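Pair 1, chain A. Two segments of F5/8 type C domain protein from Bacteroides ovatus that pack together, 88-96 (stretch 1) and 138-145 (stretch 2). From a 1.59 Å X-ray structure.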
# COMPACT_ATOMS: atom_id res chain seq x y z
N GLY A 88 -1.02 -15.81 2.98
CA GLY A 88 -1.07 -15.25 4.28
C GLY A 88 -2.16 -14.28 4.61
O GLY A 88 -2.14 -13.69 5.70
N PHE A 89 -3.10 -14.04 3.70
CA PHE A 89 -4.18 -13.10 3.93
C PHE A 89 -5.22 -13.63 4.88
O PHE A 89 -5.48 -14.84 4.90
CB PHE A 89 -4.82 -12.66 2.59
CG PHE A 89 -3.87 -11.94 1.71
CD1 PHE A 89 -3.61 -10.60 1.92
CD2 PHE A 89 -3.12 -12.61 0.79
CE1 PHE A 89 -2.70 -9.94 1.17
CE2 PHE A 89 -2.16 -11.95 0.02
CZ PHE A 89 -1.96 -10.61 0.21
N LYS A 90 -5.80 -12.72 5.64
CA LYS A 90 -6.77 -13.09 6.68
C LYS A 90 -8.20 -12.75 6.36
O LYS A 90 -9.10 -13.09 7.11
CB LYS A 90 -6.37 -12.50 8.06
CG LYS A 90 -5.04 -12.94 8.53
CD LYS A 90 -4.91 -14.45 8.78
CE LYS A 90 -3.58 -14.75 9.44
NZ LYS A 90 -3.48 -16.12 10.00
N MSE A 91 -8.43 -12.04 5.27
CA MSE A 91 -9.77 -11.73 4.80
C MSE A 91 -9.63 -11.47 3.29
O MSE A 91 -8.59 -11.04 2.80
CB MSE A 91 -10.33 -10.51 5.50
CG MSE A 91 -11.72 -10.25 5.19
SE MSE A 91 -12.45 -8.70 6.03
CE MSE A 91 -11.56 -7.50 4.86
N VAL A 92 -10.70 -11.76 2.58
CA VAL A 92 -10.85 -11.32 1.21
C VAL A 92 -12.01 -10.37 1.10
O VAL A 92 -13.10 -10.57 1.73
CB VAL A 92 -11.00 -12.50 0.24
CG1 VAL A 92 -9.80 -13.43 0.34
CG2 VAL A 92 -12.18 -13.32 0.52
N LEU A 93 -11.81 -9.28 0.36
CA LEU A 93 -12.79 -8.23 0.28
C LEU A 93 -13.14 -7.97 -1.16
O LEU A 93 -12.33 -7.47 -1.92
CB LEU A 93 -12.24 -6.96 0.96
CG LEU A 93 -12.98 -5.63 0.82
CD1 LEU A 93 -14.28 -5.62 1.26
CD2 LEU A 93 -12.21 -4.52 1.64
N LEU A 94 -14.36 -8.31 -1.55
CA LEU A 94 -14.77 -8.28 -2.97
C LEU A 94 -15.53 -7.01 -3.32
O LEU A 94 -16.45 -6.61 -2.60
CB LEU A 94 -15.66 -9.50 -3.27
CG LEU A 94 -16.22 -9.61 -4.64
CD1 LEU A 94 -15.14 -9.97 -5.62
CD2 LEU A 94 -17.25 -10.68 -4.68
N THR A 95 -15.23 -6.42 -4.47
CA THR A 95 -16.02 -5.36 -5.06
C THR A 95 -17.33 -5.94 -5.65
O THR A 95 -17.46 -6.15 -6.86
CB THR A 95 -15.28 -4.59 -6.15
OG1 THR A 95 -14.82 -5.49 -7.17
CG2 THR A 95 -14.03 -3.87 -5.55
N ALA A 96 -18.31 -6.12 -4.79
CA ALA A 96 -19.60 -6.66 -5.19
C ALA A 96 -20.29 -5.68 -6.17
O ALA A 96 -21.06 -6.10 -7.06
CB ALA A 96 -20.46 -6.90 -3.95
N ASP A 138 -11.84 -21.56 5.29
CA ASP A 138 -12.00 -20.86 6.55
C ASP A 138 -11.36 -19.47 6.47
O ASP A 138 -10.49 -19.10 7.28
CB ASP A 138 -11.42 -21.68 7.74
CG ASP A 138 -11.72 -21.03 9.10
OD1 ASP A 138 -12.70 -20.29 9.21
OD2 ASP A 138 -11.00 -21.27 10.11
N MSE A 139 -11.77 -18.73 5.43
CA MSE A 139 -11.26 -17.41 5.16
C MSE A 139 -12.34 -16.41 5.48
O MSE A 139 -13.49 -16.55 5.04
CB MSE A 139 -10.83 -17.30 3.69
CG MSE A 139 -10.57 -15.88 3.17
SE MSE A 139 -8.82 -15.29 3.83
CE MSE A 139 -7.65 -16.04 2.53
N LYS A 140 -11.99 -15.31 6.15
CA LYS A 140 -12.95 -14.27 6.46
C LYS A 140 -13.30 -13.50 5.17
O LYS A 140 -12.52 -13.49 4.21
CB LYS A 140 -12.47 -13.31 7.52
CG LYS A 140 -12.36 -13.95 8.92
CD LYS A 140 -11.78 -12.83 9.83
CE LYS A 140 -10.88 -13.37 10.83
NZ LYS A 140 -11.59 -14.14 11.80
N PHE A 141 -14.46 -12.89 5.17
CA PHE A 141 -15.10 -12.36 3.95
C PHE A 141 -15.56 -10.99 4.26
O PHE A 141 -16.23 -10.74 5.31
CB PHE A 141 -16.27 -13.32 3.64
CG PHE A 141 -17.19 -12.89 2.56
CD1 PHE A 141 -16.85 -13.07 1.26
CD2 PHE A 141 -18.43 -12.40 2.87
CE1 PHE A 141 -17.78 -12.77 0.22
CE2 PHE A 141 -19.35 -12.06 1.86
CZ PHE A 141 -19.02 -12.26 0.55
N GLY A 142 -15.33 -10.10 3.31
CA GLY A 142 -15.81 -8.75 3.39
C GLY A 142 -16.36 -8.30 2.04
O GLY A 142 -16.06 -8.89 1.02
N VAL A 143 -17.18 -7.25 2.07
CA VAL A 143 -17.78 -6.69 0.88
C VAL A 143 -17.56 -5.19 0.71
O VAL A 143 -17.69 -4.44 1.65
CB VAL A 143 -19.28 -7.02 0.73
CG1 VAL A 143 -19.46 -8.54 0.64
CG2 VAL A 143 -20.04 -6.46 1.87
N TYR A 144 -17.33 -4.80 -0.54
CA TYR A 144 -17.23 -3.42 -1.02
C TYR A 144 -18.52 -3.20 -1.81
O TYR A 144 -18.80 -3.94 -2.74
CB TYR A 144 -16.01 -3.27 -1.89
CG TYR A 144 -15.82 -1.97 -2.63
CD1 TYR A 144 -16.61 -1.62 -3.69
CD2 TYR A 144 -14.73 -1.16 -2.35
CE1 TYR A 144 -16.41 -0.45 -4.35
CE2 TYR A 144 -14.48 -0.02 -3.05
CZ TYR A 144 -15.35 0.35 -4.08
OH TYR A 144 -15.23 1.50 -4.80
N LEU A 145 -19.29 -2.21 -1.38
CA LEU A 145 -20.55 -1.88 -2.05
C LEU A 145 -20.51 -0.39 -2.31
O LEU A 145 -20.70 0.41 -1.39
CB LEU A 145 -21.75 -2.30 -1.20
CG LEU A 145 -23.11 -1.96 -1.79
CD1 LEU A 145 -23.46 -2.86 -2.97
CD2 LEU A 145 -24.20 -2.02 -0.74
O HOH W 1 -9.41 -15.59 7.79

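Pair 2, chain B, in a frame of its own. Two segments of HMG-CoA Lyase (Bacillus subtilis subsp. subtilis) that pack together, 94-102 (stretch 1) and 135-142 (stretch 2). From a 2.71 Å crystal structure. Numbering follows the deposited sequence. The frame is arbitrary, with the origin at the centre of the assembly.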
# COMPACT_ATOMS: atom_id res chain seq x y z
N GLY B 94 -25.39 -15.32 -20.44
CA GLY B 94 -25.03 -16.51 -19.69
C GLY B 94 -24.45 -16.23 -18.32
O GLY B 94 -24.01 -17.14 -17.63
N ILE B 95 -24.46 -14.96 -17.92
CA ILE B 95 -23.93 -14.57 -16.62
C ILE B 95 -24.50 -15.42 -15.50
O ILE B 95 -25.71 -15.61 -15.43
CB ILE B 95 -24.21 -13.09 -16.31
CG1 ILE B 95 -23.21 -12.22 -17.05
CG2 ILE B 95 -24.07 -12.82 -14.83
CD1 ILE B 95 -23.26 -12.39 -18.55
N ASN B 96 -23.63 -15.92 -14.62
CA ASN B 96 -24.06 -16.74 -13.50
C ASN B 96 -24.59 -15.84 -12.38
O ASN B 96 -25.62 -16.13 -11.77
CB ASN B 96 -22.90 -17.56 -12.95
CG ASN B 96 -22.16 -18.31 -14.02
OD1 ASN B 96 -22.76 -19.06 -14.78
ND2 ASN B 96 -20.85 -18.10 -14.11
N GLU B 97 -23.89 -14.75 -12.10
CA GLU B 97 -24.32 -13.85 -11.04
C GLU B 97 -24.48 -12.41 -11.49
O GLU B 97 -23.65 -11.87 -12.21
CB GLU B 97 -23.35 -13.94 -9.84
CG GLU B 97 -23.59 -12.89 -8.75
CD GLU B 97 -22.98 -13.25 -7.40
OE1 GLU B 97 -23.50 -14.17 -6.73
OE2 GLU B 97 -21.98 -12.61 -7.00
N ALA B 98 -25.56 -11.80 -11.05
CA ALA B 98 -25.84 -10.42 -11.39
C ALA B 98 -25.51 -9.55 -10.19
O ALA B 98 -25.84 -9.89 -9.07
CB ALA B 98 -27.30 -10.28 -11.75
N CYS B 99 -24.87 -8.42 -10.43
CA CYS B 99 -24.53 -7.54 -9.32
C CYS B 99 -25.24 -6.22 -9.43
O CYS B 99 -24.92 -5.41 -10.29
CB CYS B 99 -23.03 -7.26 -9.31
SG CYS B 99 -21.97 -8.70 -9.58
N VAL B 100 -26.22 -5.99 -8.57
CA VAL B 100 -26.89 -4.71 -8.63
C VAL B 100 -26.01 -3.68 -7.91
O VAL B 100 -25.00 -4.04 -7.31
CB VAL B 100 -28.25 -4.76 -7.95
CG1 VAL B 100 -29.18 -5.64 -8.77
CG2 VAL B 100 -28.10 -5.29 -6.53
N PHE B 101 -26.38 -2.41 -7.98
CA PHE B 101 -25.59 -1.38 -7.33
C PHE B 101 -26.36 -0.12 -7.05
O PHE B 101 -27.38 0.16 -7.67
CB PHE B 101 -24.37 -1.02 -8.18
CG PHE B 101 -24.71 -0.58 -9.56
CD1 PHE B 101 -24.99 -1.52 -10.55
CD2 PHE B 101 -24.80 0.78 -9.88
CE1 PHE B 101 -25.36 -1.12 -11.84
CE2 PHE B 101 -25.16 1.19 -11.17
CZ PHE B 101 -25.44 0.24 -12.15
N MSE B 102 -25.83 0.66 -6.11
CA MSE B 102 -26.41 1.94 -5.73
C MSE B 102 -25.47 2.61 -4.75
O MSE B 102 -24.54 1.99 -4.26
CB MSE B 102 -27.78 1.74 -5.08
CG MSE B 102 -27.73 1.13 -3.69
SE MSE B 102 -29.48 1.10 -2.88
CE MSE B 102 -29.59 2.98 -2.35
N ASN B 135 -32.93 -18.26 -11.47
CA ASN B 135 -31.88 -19.15 -10.98
C ASN B 135 -30.52 -18.50 -11.14
O ASN B 135 -29.57 -19.12 -11.63
CB ASN B 135 -31.88 -20.48 -11.74
CG ASN B 135 -33.22 -21.17 -11.70
OD1 ASN B 135 -33.78 -21.40 -10.62
ND2 ASN B 135 -33.74 -21.50 -12.87
N LEU B 136 -30.44 -17.24 -10.72
CA LEU B 136 -29.20 -16.47 -10.81
C LEU B 136 -28.84 -15.93 -9.44
O LEU B 136 -29.68 -15.35 -8.76
CB LEU B 136 -29.41 -15.31 -11.78
CG LEU B 136 -28.28 -15.05 -12.75
CD1 LEU B 136 -28.08 -16.30 -13.59
CD2 LEU B 136 -28.61 -13.87 -13.64
N THR B 137 -27.60 -16.11 -9.03
CA THR B 137 -27.18 -15.60 -7.73
C THR B 137 -26.99 -14.09 -7.82
O THR B 137 -26.47 -13.59 -8.80
CB THR B 137 -25.88 -16.24 -7.31
OG1 THR B 137 -24.92 -16.08 -8.35
CG2 THR B 137 -26.10 -17.72 -7.05
N THR B 138 -27.41 -13.38 -6.78
CA THR B 138 -27.29 -11.93 -6.81
C THR B 138 -26.30 -11.41 -5.79
O THR B 138 -26.06 -12.02 -4.75
CB THR B 138 -28.63 -11.25 -6.53
OG1 THR B 138 -29.07 -11.58 -5.20
CG2 THR B 138 -29.67 -11.68 -7.56
N ARG B 139 -25.76 -10.23 -6.09
CA ARG B 139 -24.80 -9.56 -5.24
C ARG B 139 -25.03 -8.07 -5.35
O ARG B 139 -25.28 -7.57 -6.45
CB ARG B 139 -23.39 -9.89 -5.71
CG ARG B 139 -22.31 -9.34 -4.84
CD ARG B 139 -21.03 -9.29 -5.62
NE ARG B 139 -19.88 -9.11 -4.74
CZ ARG B 139 -18.68 -8.75 -5.15
NH1 ARG B 139 -18.48 -8.51 -6.44
NH2 ARG B 139 -17.69 -8.65 -4.27
N ALA B 140 -24.95 -7.36 -4.23
CA ALA B 140 -25.16 -5.92 -4.21
C ALA B 140 -23.85 -5.15 -4.01
O ALA B 140 -22.97 -5.57 -3.25
CB ALA B 140 -26.17 -5.55 -3.12
N TYR B 141 -23.75 -4.01 -4.68
CA TYR B 141 -22.59 -3.16 -4.63
C TYR B 141 -22.96 -1.83 -4.00
O TYR B 141 -23.40 -0.93 -4.71
CB TYR B 141 -22.08 -2.90 -6.04
CG TYR B 141 -20.77 -3.55 -6.36
CD1 TYR B 141 -19.63 -3.22 -5.64
CD2 TYR B 141 -20.66 -4.49 -7.39
CE1 TYR B 141 -18.42 -3.80 -5.93
CE2 TYR B 141 -19.45 -5.08 -7.69
CZ TYR B 141 -18.33 -4.73 -6.96
OH TYR B 141 -17.12 -5.29 -7.23
N LEU B 142 -22.82 -1.71 -2.69
CA LEU B 142 -23.15 -0.45 -2.04
C LEU B 142 -21.90 0.44 -2.10
O LEU B 142 -20.86 0.08 -1.55
CB LEU B 142 -23.55 -0.72 -0.60
CG LEU B 142 -24.62 0.21 -0.02
CD1 LEU B 142 -24.77 -0.09 1.46
CD2 LEU B 142 -24.23 1.65 -0.23

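Superposing N, CA and C of 14 central residues brings pair 2 onto pair 1 with an RMSD of 0.4 Å, so the two backbones can be compared residue by residue. In each, two parallel strands lie side by side, their axes approaching to 4.5 Å at -24° in pair 1 and 4.4 Å at -25° in pair 2. Buried areas are also close, 679 and 668 Å².

The register is carried by the same alternating ladder. In pair 1, Val92(A) N donates to Lys140(A) O (3.0 Å) and Gly142(A) N to Val92(A) O (2.8 Å); the matched bonds in pair 2 run from Ala98(B) N to Thr137(B) O (3.0 Å) and from Arg139(B) N to Ala98(B) O (3.0 Å). One step on, Leu94(A) N to Gly142(A) O (3.1 Å, 163°) corresponds to Val100(B) N to Arg139(B) O, which is shorter at 2.8 Å but bent to 127° and weak. Gly88(A) and Gly94(B) also coincide: each is the first residue to leave a helix, with phi of 100° and 96°, where a CB would jam against the preceding carbonyl.

Beside the start of the ladder, Met139(A), a selenomethionine, and Leu136(B) have side-chain centres only 0.4 Å apart. Both side-chain ends come nearer the other strand. Met139(A) CG lies 3.8 Å from Val92(A) CG1, while Leu136(B) CD2 lies 4.3 Å from Ala98(B) CB, so different apolar shapes fill equivalent space.

The face bearing Met91(A) and Leu93(A) differs most. Gly142(A) leaves room there: an ideal CB would sit 3.2 Å from Met91(A) SE and 3.4 Å from Leu93(A) CD1. At the matched Arg139(B) a long side chain is accommodated beside different neighbours. Glu97(B) OE2 lies 3.3 Å from Arg139(B) CB, and Cys99(B) SG is 4.1 Å from Arg139(B) CD. Glu97(B), matching the selenomethionine Met91(A), adds a polar link absent from pair 1: Thr137(B) OG1 donates to Glu97(B) OE1 at 2.9 Å.

The matched tyrosines share CA positions to 0.2 Å, yet their side-chain centres are 4.3 Å apart. Chi1 explains this: 172° (t) in Tyr144(A), -111° and between wells in Tyr141(B). The first ring receives Thr95(A) CG2 over one face, 4.1 Å from its centroid and 19° off the normal. The second has Cys99(B) CB at its edge, 4.1 Å from Tyr141(B) CD2, while Phe101(B), matching Thr95(A), packs its CB 3.7 Å from Tyr141(B) CB.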